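PDB 4YMR: sorting nexin-21 from Mus musculus, which binds, as the whole protein of which this is the C-terminal PXB/TPR domain, membranes enriched in phosphatidylinositol 3-phosphate and phosphatidylinositol 4,5-bisphosphate and may serve in several steps of intracellular trafficking. Local coordinates for residues Phe96-Ala99 with His100-Ser104; Leu109-Arg112 with Gln113-Gln117. All blocks are in the same frame, centred on the assembly; numbering follows the deposited sequence.

Interaction 1 (Phe96-Ala99 with His100-Ser104); sequences FLEA and HVRLS
Glu98 reaches along the outside of its helix to overlap the end of Arg102, one turn further on. This is the classic i to i+4 salt bridge: OE2 of Glu98 lies 2.8 Å from NH1 of Arg102, at the edge of the guanidinium and near its plane. The carboxylate does not lie flush with its partner, since the two planes are turned 45° apart and the second oxygen takes no part. Both chains leave the backbone side by side with CG anti to N; bends in Glu98 at chi2 (68°) and in Arg102 at chi3 (-91°) then turn the charged ends toward each other.

Beneath the pair runs regular alpha-helical bonding. Arg102 N donates to Glu98 O at 3.0 Å, so these two residues are joined through both backbone and side chain. Val101 N binds Leu97 O at 2.8 Å, and CG2 of Val101 rests 3.4 Å from that same oxygen. On another face, CG of Leu103 closes to 3.1 Å of Ala99 O, the carbonyl that also receives Leu103 N, while CD1 of Leu103 only grazes CB of Ala99.

The helix 93-106 is thus covered on several sides: Leu97 and Val101 pack on helix 112-122, Phe96 and Ala99 meet Leu134 of helix 134-140, and His100 and Leu103 touch Ser77 and Ala73 of the second subunit in the domain-swapped assembly.

Interaction 2 (Leu109-Arg112 with Gln113-Gln117); sequences LDKR and QSEAQ
OD1 of Asp110 takes two N-H groups of Arg112, the backbone N at 3.3 Å and NE at 2.7 Å. The first is an N-terminal capping bond, made by a residue just ahead of the turn that opens helix 112-122; the second belongs to a salt bridge. The donors come from opposite faces of the carboxylate: the backbone N stands well above the plane, 68° out of it, whereas NE arrives on the syn side and much closer to the plane. For its part OD1 lies almost in the guanidinium plane. Arg112 can fold back onto the oxygen because its CG sits between N and the carbonyl carbon (chi1 73°), the crowded position, and the chain bends again at chi2 and chi3. A carboxylate here would also be expected to interact favourably with the positive end of the helix dipole.

Lys111 and Glu115 are linked by their side chains in an i to i+4 salt bridge whose modelled separation is too short to be taken literally. The lysine chain bends at chi3 and chi4 on its way there. The first turn of the helix is closed by Glu115 N, which donates to Lys111 O at 2.8 Å, and by a weaker bond from Ala116 N to Arg112 O. CB of Ala116 also touches Arg112 O, at 3.3 Å.

In the fold
Coming from the N terminus, the chain passes four helices before helix 93-106, where interaction 1 lies wholly within successive turns. A short loop then turns back, and interaction 2 follows at the start of helix 112-122. The two are in series, neither enclosing nor crossing the other, and neither closes a long loop. Their centres are nonetheless 8 Å apart, because the two helices form a hairpin. Ser104 O probably receives a hydrogen bond from Leu109 N at 2.6 Å, bridging the turn, and a weak one joins His100 ND1 to Ser114 OG further along. Both interactions also touch the second subunit, placing this hairpin within the dimer interface.

Interaction 1 (Phe96-Ala99 with His100-Ser104)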
loop_
_atom_site.group_PDB
_atom_site.type_symbol
_atom_site.label_atom_id
_atom_site.label_comp_id
_atom_site.label_asym_id
_atom_site.label_seq_id
_atom_site.Cartn_x
_atom_site.Cartn_y
_atom_site.Cartn_z
ATOM N N PHE A 96 -4.658 -0.268 13.852
ATOM C CA PHE A 96 -6.061 -0.671 13.898
ATOM C C PHE A 96 -6.366 -1.790 14.905
ATOM O O PHE A 96 -7.364 -1.712 15.628
ATOM C CB PHE A 96 -6.619 -0.976 12.499
ATOM C CG PHE A 96 -7.086 0.248 11.762
ATOM C CD1 PHE A 96 -8.204 0.960 12.199
ATOM C CD2 PHE A 96 -6.413 0.692 10.643
ATOM C CE1 PHE A 96 -8.628 2.098 11.519
ATOM C CE2 PHE A 96 -6.824 1.821 9.970
ATOM C CZ PHE A 96 -7.932 2.527 10.408
ATOM N N LEU A 97 -5.515 -2.811 14.968
ATOM C CA LEU A 97 -5.672 -3.827 16.003
ATOM C C LEU A 97 -5.739 -3.162 17.369
ATOM O O LEU A 97 -6.650 -3.433 18.141
ATOM C CB LEU A 97 -4.576 -4.905 15.939
ATOM C CG LEU A 97 -4.694 -5.879 14.752
ATOM C CD1 LEU A 97 -3.553 -6.873 14.698
ATOM C CD2 LEU A 97 -6.034 -6.632 14.738
ATOM N N GLU A 98 -4.800 -2.260 17.645
ATOM C CA GLU A 98 -4.757 -1.561 18.929
ATOM C C GLU A 98 -6.017 -0.711 19.165
ATOM O O GLU A 98 -6.595 -0.724 20.254
ATOM C CB GLU A 98 -3.479 -0.714 19.048
ATOM C CG GLU A 98 -3.447 0.248 20.238
ATOM C CD GLU A 98 -3.370 -0.473 21.576
ATOM O OE1 GLU A 98 -2.469 -1.322 21.748
ATOM O OE2 GLU A 98 -4.213 -0.197 22.462
ATOM N N ALA A 99 -6.451 0.011 18.142
ATOM C CA ALA A 99 -7.639 0.841 18.271
ATOM C C ALA A 99 -8.868 -0.036 18.478
ATOM O O ALA A 99 -9.787 0.330 19.204
ATOM C CB ALA A 99 -7.807 1.725 17.049
ATOM N N HIS A 100 -8.870 -1.200 17.838
ATOM C CA HIS A 100 -9.949 -2.176 17.996
ATOM C C HIS A 100 -9.993 -2.822 19.378
ATOM O O HIS A 100 -11.076 -3.047 19.918
ATOM C CB HIS A 100 -9.859 -3.268 16.924
ATOM C CG HIS A 100 -11.102 -4.091 16.793
ATOM N ND1 HIS A 100 -11.232 -5.337 17.371
ATOM C CD2 HIS A 100 -12.270 -3.841 16.156
ATOM C CE1 HIS A 100 -12.431 -5.819 17.088
ATOM N NE2 HIS A 100 -13.080 -4.941 16.353
ATOM N N VAL A 101 -8.829 -3.136 19.940
ATOM C CA VAL A 101 -8.762 -3.691 21.297
ATOM C C VAL A 101 -9.234 -2.655 22.305
ATOM O O VAL A 101 -10.005 -2.965 23.205
ATOM C CB VAL A 101 -7.337 -4.135 21.683
ATOM C CG1 VAL A 101 -7.236 -4.346 23.198
ATOM C CG2 VAL A 101 -6.966 -5.391 20.958
ATOM N N ARG A 102 -8.759 -1.423 22.140
ATOM C CA ARG A 102 -9.146 -0.324 23.007
ATOM C C ARG A 102 -10.647 0.004 22.899
ATOM O O ARG A 102 -11.325 0.157 23.914
ATOM C CB ARG A 102 -8.273 0.903 22.720
ATOM C CG ARG A 102 -8.852 2.207 23.232
ATOM C CD ARG A 102 -7.852 3.334 23.116
ATOM N NE ARG A 102 -7.042 3.469 24.325
ATOM C CZ ARG A 102 -5.851 2.903 24.498
ATOM N NH1 ARG A 102 -5.328 2.155 23.531
ATOM N NH2 ARG A 102 -5.186 3.090 25.635
ATOM N N LEU A 103 -11.170 0.084 21.675
ATOM C CA LEU A 103 -12.580 0.435 21.460
ATOM C C LEU A 103 -13.554 -0.660 21.916
ATOM O O LEU A 103 -14.718 -0.373 22.226
ATOM C CB LEU A 103 -12.842 0.852 20.000
ATOM C CG LEU A 103 -12.245 2.207 19.570
ATOM C CD1 LEU A 103 -12.144 2.377 18.048
ATOM C CD2 LEU A 103 -13.031 3.366 20.192
ATOM N N SER A 104 -13.076 -1.907 21.956
ATOM C CA SER A 104 -13.851 -3.036 22.481
ATOM C C SER A 104 -14.033 -2.941 23.998
ATOM O O SER A 104 -15.075 -3.321 24.526
ATOM C CB SER A 104 -13.194 -4.371 22.120
ATOM O OG SER A 104 -13.355 -4.666 20.748
#

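Interaction 2 (Leu109-Arg112 with Gln113-Gln117)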
loop_
_atom_site.group_PDB
_atom_site.type_symbol
_atom_site.label_atom_id
_atom_site.label_comp_id
_atom_site.label_asym_id
_atom_site.label_seq_id
_atom_site.Cartn_x
_atom_site.Cartn_y
_atom_site.Cartn_z
ATOM N N LEU A 109 -16.951 -5.075 24.904
ATOM C CA LEU A 109 -16.995 -6.164 23.924
ATOM C C LEU A 109 -15.689 -6.966 23.922
ATOM O O LEU A 109 -14.717 -6.568 24.555
ATOM C CB LEU A 109 -17.322 -5.613 22.524
ATOM C CG LEU A 109 -18.683 -4.901 22.381
ATOM C CD1 LEU A 109 -18.824 -4.196 21.046
ATOM C CD2 LEU A 109 -19.828 -5.880 22.563
ATOM N N ASP A 110 -15.680 -8.091 23.212
ATOM C CA ASP A 110 -14.577 -9.054 23.234
ATOM C C ASP A 110 -13.315 -8.527 22.555
ATOM O O ASP A 110 -13.383 -7.929 21.489
ATOM C CB ASP A 110 -15.023 -10.380 22.595
ATOM C CG ASP A 110 -14.004 -11.514 22.769
ATOM O OD1 ASP A 110 -13.182 -11.465 23.707
ATOM O OD2 ASP A 110 -14.040 -12.476 21.971
ATOM N N LYS A 111 -12.165 -8.768 23.188
ATOM C CA LYS A 111 -10.874 -8.244 22.736
ATOM C C LYS A 111 -9.957 -9.314 22.204
ATOM O O LYS A 111 -8.945 -9.002 21.594
ATOM C CB LYS A 111 -10.106 -7.645 23.905
ATOM C CG LYS A 111 -10.444 -6.255 24.336
ATOM C CD LYS A 111 -9.521 -5.897 25.513
ATOM C CE LYS A 111 -9.630 -6.938 26.641
ATOM N NZ LYS A 111 -8.354 -7.654 26.975
ATOM N N ARG A 112 -10.270 -10.579 22.447
ATOM C CA ARG A 112 -9.195 -11.569 22.412
ATOM C C ARG A 112 -8.756 -12.139 21.059
ATOM O O ARG A 112 -7.802 -12.919 20.999
ATOM C CB ARG A 112 -9.445 -12.689 23.414
ATOM C CG ARG A 112 -10.517 -13.643 23.045
ATOM C CD ARG A 112 -11.180 -14.116 24.307
ATOM N NE ARG A 112 -12.629 -14.064 24.185
ATOM C CZ ARG A 112 -13.403 -15.138 24.127
ATOM N NH1 ARG A 112 -12.870 -16.350 24.208
ATOM N NH2 ARG A 112 -14.711 -14.995 24.004
ATOM N N GLN A 113 -9.416 -11.751 19.975
ATOM C CA GLN A 113 -8.953 -12.172 18.659
ATOM C C GLN A 113 -8.086 -11.073 18.096
ATOM O O GLN A 113 -7.118 -11.322 17.381
ATOM C CB GLN A 113 -10.124 -12.463 17.725
ATOM C CG GLN A 113 -9.844 -13.584 16.732
ATOM C CD GLN A 113 -9.823 -14.967 17.384
ATOM O OE1 GLN A 113 -10.020 -15.108 18.597
ATOM N NE2 GLN A 113 -9.593 -15.995 16.572
ATOM N N SER A 114 -8.452 -9.850 18.441
ATOM C CA SER A 114 -7.676 -8.682 18.083
ATOM C C SER A 114 -6.402 -8.603 18.925
ATOM O O SER A 114 -5.361 -8.143 18.455
ATOM C CB SER A 114 -8.521 -7.430 18.278
ATOM O OG SER A 114 -9.001 -6.994 17.028
ATOM N N GLU A 115 -6.507 -9.050 20.172
ATOM C CA GLU A 115 -5.365 -9.135 21.073
ATOM C C GLU A 115 -4.385 -10.170 20.561
ATOM O O GLU A 115 -3.239 -9.855 20.258
ATOM C CB GLU A 115 -5.827 -9.540 22.467
ATOM C CG GLU A 115 -5.306 -8.675 23.581
ATOM C CD GLU A 115 -6.150 -8.809 24.833
ATOM O OE1 GLU A 115 -6.474 -9.956 25.215
ATOM O OE2 GLU A 115 -6.508 -7.766 25.420
ATOM N N ALA A 116 -4.853 -11.409 20.458
ATOM C CA ALA A 116 -4.006 -12.528 20.067
ATOM C C ALA A 116 -3.281 -12.262 18.762
ATOM O O ALA A 116 -2.175 -12.758 18.551
ATOM C CB ALA A 116 -4.821 -13.803 19.961
ATOM N N GLN A 117 -3.894 -11.463 17.897
ATOM C CA GLN A 117 -3.285 -11.145 16.610
ATOM C C GLN A 117 -2.195 -10.095 16.770
ATOM O O GLN A 117 -1.176 -10.150 16.089
ATOM C CB GLN A 117 -4.337 -10.677 15.604
ATOM C CG GLN A 117 -3.773 -10.413 14.207
ATOM C CD GLN A 117 -4.852 -10.103 13.177
ATOM O OE1 GLN A 117 -6.048 -10.319 13.418
ATOM N NE2 GLN A 117 -4.433 -9.596 12.022
#